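Local coordinates for molybdate-binding protein MolA (Haemophilus influenzae, PDB 3PSH), which binds molybdate and tungstate, but not sulfate or phosphate, in the periplasm and serves the MolBCA ABC transporter in low-affinity molybdate import, at residues I18-N30 with K39-L52. Numbering follows the deposited sequence.
Sequences INRAVVLQHQTLN and KQIVGVLSNWKKQL. With MOO (molybdate ion), chain B.
A21-V23 pairs in parallel with I41-V44, the two strands of a beta-alpha-beta unit in one lobe of this periplasmic binding protein; the connection runs through helix 26-34, and strand 41-44 is an outer strand of the four-stranded parallel sheet. The strand segments approach to 4.5 Å with a 26° twist. A21 N donates to Q40 O, and a beta bulge follows, where A21 O accepts V42 N at 2.8 Å and, weakly, G43 N. Beyond it the pairing resumes with V23 N to G43 O and ends with L45 N to V23 O. V42, the extra residue of the bulge, lays CG1 over one face of the R20 guanidinium, whose NH2 is hydrogen-bonded to L83 O.

On the sheet face bearing A21, V23, I41 and V44, L29 packs down from the crossover helix. With CG anti to the backbone N (chi1 -177°) the fork faces the second strand: CD2 meets V44 CG1 at 3.8 Å and CD1 reaches I41 CD1.

Past the strand ends the chain forms part of the molybdate site. Helix segments 26-30 and 48-52 lie nearly perpendicular (81°), with L52 CD2 packed against H26 CB at 3.8 Å. L45 CD1 sits 3.6 Å from H26 N, a buried amide that, like ND1 of the same residue, has no polar partner. Q51 CB makes a CH-pi contact over one face of the H26 imidazole, 3.7 Å from its centroid; Q27 OE1 lies over the opposite face. R243, which itself hydrogen-bonds molybdate, donates NH1 to Q51 O, linking helix 48-52 to a second part of the site. With a glutamine over each face, the ring turns its edge to the anion, and H26 NE2 donates in plane to molybdate O4 at 2.8 Å, while Q27 NE2 donates to O3.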
loop_
_atom_site.group_PDB
_atom_site.type_symbol
_atom_site.label_atom_id
_atom_site.label_comp_id
_atom_site.label_asym_id
_atom_site.label_seq_id
_atom_site.Cartn_x
_atom_site.Cartn_y
_atom_site.Cartn_z
ATOM N N ILE A 18 4.540 -1.758 24.245
ATOM C CA ILE A 18 5.525 -1.247 23.285
ATOM C C ILE A 18 5.512 0.308 23.271
ATOM O O ILE A 18 4.447 1.030 23.032
ATOM C CB ILE A 18 5.121 -1.778 21.870
ATOM C CG1 ILE A 18 5.322 -3.279 21.736
ATOM C CG2 ILE A 18 5.951 -1.165 20.720
ATOM C CD1 ILE A 18 6.713 -3.667 22.093
ATOM N N ASN A 19 6.714 0.846 23.435
ATOM C CA ASN A 19 6.835 2.301 23.393
ATOM C C ASN A 19 8.015 2.794 22.514
ATOM O O ASN A 19 8.195 3.952 22.323
ATOM C CB ASN A 19 7.023 2.866 24.791
ATOM C CG ASN A 19 5.808 2.703 25.611
ATOM O OD1 ASN A 19 5.741 1.869 26.576
ATOM N ND2 ASN A 19 4.817 3.472 25.262
ATOM N N ARG A 20 8.837 1.813 22.089
ATOM C CA ARG A 20 10.068 2.097 21.309
ATOM C C ARG A 20 10.215 1.224 20.051
ATOM O O ARG A 20 11.245 0.621 19.796
ATOM C CB ARG A 20 11.319 1.966 22.206
ATOM C CG ARG A 20 11.243 3.006 23.312
ATOM C CD ARG A 20 12.497 2.963 24.214
ATOM N NE ARG A 20 13.463 3.696 23.405
ATOM C CZ ARG A 20 13.529 5.011 23.231
ATOM N NH1 ARG A 20 12.791 5.876 23.995
ATOM N NH2 ARG A 20 14.415 5.500 22.320
ATOM N N ALA A 21 9.158 1.246 19.215
ATOM C CA ALA A 21 9.159 0.333 18.084
ATOM C C ALA A 21 9.988 1.002 16.977
ATOM O O ALA A 21 9.951 2.270 16.842
ATOM C CB ALA A 21 7.700 0.201 17.580
ATOM N N VAL A 22 10.603 0.157 16.153
ATOM C CA VAL A 22 11.268 0.761 14.955
ATOM C C VAL A 22 10.500 0.165 13.777
ATOM O O VAL A 22 10.272 -1.024 13.748
ATOM C CB VAL A 22 12.778 0.423 14.979
ATOM C CG1 VAL A 22 13.398 0.742 13.587
ATOM C CG2 VAL A 22 13.395 1.384 16.028
ATOM N N VAL A 23 10.058 1.012 12.842
ATOM C CA VAL A 23 9.161 0.503 11.807
ATOM C C VAL A 23 9.836 0.602 10.434
ATOM O O VAL A 23 9.944 1.697 9.887
ATOM C CB VAL A 23 7.773 1.286 11.787
ATOM C CG1 VAL A 23 6.952 0.674 10.648
ATOM C CG2 VAL A 23 7.089 1.078 13.155
ATOM N N LEU A 24 10.364 -0.544 9.968
ATOM C CA LEU A 24 11.188 -0.565 8.721
ATOM C C LEU A 24 10.413 -0.906 7.444
ATOM O O LEU A 24 10.899 -1.637 6.564
ATOM C CB LEU A 24 12.464 -1.461 8.908
ATOM C CG LEU A 24 13.413 -1.043 10.132
ATOM C CD1 LEU A 24 14.607 -1.988 10.108
ATOM C CD2 LEU A 24 13.801 0.469 10.089
ATOM N N GLN A 25 9.161 -0.490 7.412
ATOM C CA GLN A 25 8.255 -0.784 6.282
ATOM C C GLN A 25 7.266 0.378 6.264
ATOM O O GLN A 25 6.648 0.675 7.320
ATOM C CB GLN A 25 7.537 -2.116 6.537
ATOM C CG GLN A 25 6.814 -2.605 5.210
ATOM C CD GLN A 25 5.594 -3.421 5.437
ATOM O OE1 GLN A 25 5.508 -4.564 4.890
ATOM N NE2 GLN A 25 4.673 -2.948 6.258
ATOM N N HIS A 26 7.063 1.101 5.118
ATOM C CA HIS A 26 6.138 2.197 4.976
ATOM C C HIS A 26 4.660 1.816 5.118
ATOM O O HIS A 26 3.869 2.559 5.647
ATOM C CB HIS A 26 6.341 2.946 3.629
ATOM C CG HIS A 26 6.373 2.043 2.421
ATOM N ND1 HIS A 26 7.339 1.079 2.234
ATOM C CD2 HIS A 26 5.604 2.014 1.297
ATOM C CE1 HIS A 26 7.163 0.470 1.067
ATOM N NE2 HIS A 26 6.063 0.969 0.525
ATOM N N GLN A 27 4.346 0.584 4.717
ATOM C CA GLN A 27 2.934 0.148 4.801
ATOM C C GLN A 27 2.520 0.045 6.256
ATOM O O GLN A 27 1.467 0.560 6.687
ATOM C CB GLN A 27 2.657 -1.175 4.117
ATOM C CG GLN A 27 2.926 -0.906 2.589
ATOM C CD GLN A 27 4.252 -1.384 2.133
ATOM O OE1 GLN A 27 5.226 -1.484 2.881
ATOM N NE2 GLN A 27 4.308 -1.679 0.804
ATOM N N THR A 28 3.365 -0.647 7.025
ATOM C CA THR A 28 3.033 -0.726 8.461
ATOM C C THR A 28 3.086 0.706 9.097
ATOM O O THR A 28 2.257 1.007 9.947
ATOM C CB THR A 28 4.067 -1.565 9.170
ATOM O OG1 THR A 28 3.903 -2.947 8.817
ATOM C CG2 THR A 28 3.960 -1.393 10.683
ATOM N N LEU A 29 4.030 1.586 8.701
ATOM C CA LEU A 29 4.107 2.929 9.238
ATOM C C LEU A 29 2.766 3.643 9.022
ATOM O O LEU A 29 2.279 4.262 9.929
ATOM C CB LEU A 29 5.329 3.695 8.617
ATOM C CG LEU A 29 5.587 5.114 9.159
ATOM C CD1 LEU A 29 5.544 5.103 10.757
ATOM C CD2 LEU A 29 6.963 5.492 8.642
ATOM N N ASN A 30 2.202 3.569 7.802
ATOM C CA ASN A 30 0.982 4.316 7.469
ATOM C C ASN A 30 -0.151 3.713 8.345
ATOM O O ASN A 30 -0.958 4.444 8.838
ATOM C CB ASN A 30 0.732 4.130 5.950
ATOM C CG ASN A 30 -0.556 4.795 5.500
ATOM O OD1 ASN A 30 -0.938 5.874 6.029
ATOM N ND2 ASN A 30 -1.192 4.187 4.501
ATOM N N LYS A 39 3.492 7.846 18.878
ATOM C CA LYS A 39 4.244 8.158 20.096
ATOM C C LYS A 39 4.986 6.910 20.604
ATOM O O LYS A 39 5.848 7.003 21.475
ATOM C CB LYS A 39 3.275 8.471 21.166
ATOM C CG LYS A 39 2.715 9.849 21.199
ATOM C CD LYS A 39 1.473 9.745 22.093
ATOM C CE LYS A 39 0.388 10.740 21.675
ATOM N NZ LYS A 39 -0.556 10.225 20.608
ATOM N N GLN A 40 4.553 5.764 20.141
ATOM C CA GLN A 40 5.220 4.468 20.458
ATOM C C GLN A 40 6.281 4.045 19.467
ATOM O O GLN A 40 6.717 2.925 19.500
ATOM C CB GLN A 40 4.178 3.372 20.660
ATOM C CG GLN A 40 3.212 3.715 21.778
ATOM C CD GLN A 40 1.959 2.891 21.695
ATOM O OE1 GLN A 40 1.932 1.719 22.088
ATOM N NE2 GLN A 40 0.920 3.470 21.038
ATOM N N ILE A 41 6.654 4.941 18.545
ATOM C CA ILE A 41 7.694 4.589 17.547
ATOM C C ILE A 41 8.897 5.530 17.711
ATOM O O ILE A 41 8.702 6.718 17.951
ATOM C CB ILE A 41 7.079 4.843 16.161
ATOM C CG1 ILE A 41 5.977 3.772 15.929
ATOM C CG2 ILE A 41 8.135 4.763 15.014
ATOM C CD1 ILE A 41 4.977 4.170 14.751
ATOM N N VAL A 42 10.106 5.003 17.574
ATOM C CA VAL A 42 11.304 5.813 17.739
ATOM C C VAL A 42 12.258 5.698 16.547
ATOM O O VAL A 42 13.291 6.405 16.530
ATOM C CB VAL A 42 12.066 5.477 19.019
ATOM C CG1 VAL A 42 11.163 5.832 20.240
ATOM C CG2 VAL A 42 12.555 4.057 18.933
ATOM N N GLY A 43 11.942 4.806 15.557
ATOM C CA GLY A 43 12.701 4.890 14.269
ATOM C C GLY A 43 11.851 4.353 13.131
ATOM O O GLY A 43 10.887 3.658 13.375
ATOM N N VAL A 44 12.229 4.756 11.939
ATOM C CA VAL A 44 11.424 4.365 10.766
ATOM C C VAL A 44 12.409 4.157 9.614
ATOM O O VAL A 44 13.560 4.642 9.705
ATOM C CB VAL A 44 10.365 5.544 10.410
ATOM C CG1 VAL A 44 9.353 5.766 11.532
ATOM C CG2 VAL A 44 11.043 6.831 10.030
ATOM N N LEU A 45 11.989 3.425 8.563
ATOM C CA LEU A 45 12.797 3.255 7.371
ATOM C C LEU A 45 13.370 4.580 6.833
ATOM O O LEU A 45 12.709 5.600 6.750
ATOM C CB LEU A 45 12.039 2.500 6.239
ATOM C CG LEU A 45 10.796 3.213 5.635
ATOM C CD1 LEU A 45 10.361 2.450 4.342
ATOM C CD2 LEU A 45 9.645 3.456 6.502
ATOM N N SER A 46 14.619 4.519 6.443
ATOM C CA SER A 46 15.270 5.771 6.019
ATOM C C SER A 46 14.718 6.356 4.669
ATOM O O SER A 46 14.866 7.579 4.445
ATOM C CB SER A 46 16.796 5.535 5.937
ATOM O OG SER A 46 17.130 4.573 4.917
ATOM N N ASN A 47 14.068 5.494 3.843
ATOM C CA ASN A 47 13.371 5.951 2.620
ATOM C C ASN A 47 11.894 6.270 2.791
ATOM O O ASN A 47 11.130 6.168 1.786
ATOM C CB ASN A 47 13.645 4.935 1.491
ATOM C CG ASN A 47 13.329 3.515 1.846
ATOM O OD1 ASN A 47 13.318 3.117 3.032
ATOM N ND2 ASN A 47 13.080 2.694 0.787
ATOM N N TRP A 48 11.495 6.644 4.010
ATOM C CA TRP A 48 10.038 6.954 4.277
ATOM C C TRP A 48 9.486 8.093 3.412
ATOM O O TRP A 48 8.369 7.949 2.851
ATOM C CB TRP A 48 9.763 7.093 5.764
ATOM C CG TRP A 48 10.337 8.338 6.369
ATOM C CD1 TRP A 48 11.609 8.510 6.937
ATOM C CD2 TRP A 48 9.656 9.583 6.500
ATOM N NE1 TRP A 48 11.729 9.826 7.383
ATOM C CE2 TRP A 48 10.540 10.494 7.152
ATOM C CE3 TRP A 48 8.375 10.060 6.080
ATOM C CZ2 TRP A 48 10.149 11.870 7.444
ATOM C CZ3 TRP A 48 7.978 11.450 6.380
ATOM C CH2 TRP A 48 8.877 12.319 7.033
ATOM N N LYS A 49 10.258 9.152 3.171
ATOM C CA LYS A 49 9.644 10.221 2.371
ATOM C C LYS A 49 9.457 9.731 0.914
ATOM O O LYS A 49 8.470 10.036 0.287
ATOM C CB LYS A 49 10.585 11.447 2.368
ATOM C CG LYS A 49 10.624 12.126 3.746
ATOM C CD LYS A 49 11.499 13.465 3.771
ATOM C CE LYS A 49 11.608 14.065 5.228
ATOM N NZ LYS A 49 12.779 15.077 5.033
ATOM N N LYS A 50 10.395 9.023 0.386
ATOM C CA LYS A 50 10.239 8.497 -1.008
ATOM C C LYS A 50 9.031 7.533 -1.138
ATOM O O LYS A 50 8.147 7.700 -2.051
ATOM C CB LYS A 50 11.500 7.866 -1.556
ATOM C CG LYS A 50 11.244 7.317 -2.902
ATOM C CD LYS A 50 12.571 7.196 -3.649
ATOM C CE LYS A 50 12.360 6.944 -5.128
ATOM N NZ LYS A 50 12.298 5.464 -5.134
ATOM N N GLN A 51 8.935 6.618 -0.169
ATOM C CA GLN A 51 7.931 5.577 -0.284
ATOM C C GLN A 51 6.528 6.022 0.096
ATOM O O GLN A 51 5.515 5.469 -0.416
ATOM C CB GLN A 51 8.385 4.404 0.655
ATOM C CG GLN A 51 9.604 3.650 0.099
ATOM C CD GLN A 51 9.387 3.033 -1.295
ATOM O OE1 GLN A 51 8.323 2.568 -1.642
ATOM N NE2 GLN A 51 10.450 3.092 -2.136
ATOM N N LEU A 52 6.428 7.014 1.024
ATOM C CA LEU A 52 5.136 7.592 1.409
ATOM C C LEU A 52 4.731 8.839 0.623
ATOM O O LEU A 52 3.552 9.259 0.728
ATOM C CB LEU A 52 5.001 7.861 2.956
ATOM C CG LEU A 52 5.109 6.558 3.792
ATOM C CD1 LEU A 52 5.177 6.927 5.293
ATOM C CD2 LEU A 52 3.779 5.757 3.717
HETATM MO MO MOO B . 4.368 -0.886 -2.596
HETATM O O1 MOO B . 3.875 -0.547 -4.178
HETATM O O2 MOO B . 5.526 -2.161 -2.556
HETATM O O3 MOO B . 3.027 -1.381 -1.673
HETATM O O4 MOO B . 4.849 0.594 -1.917
HETATM O O HOH W 1 8.607 6.348 23.461
#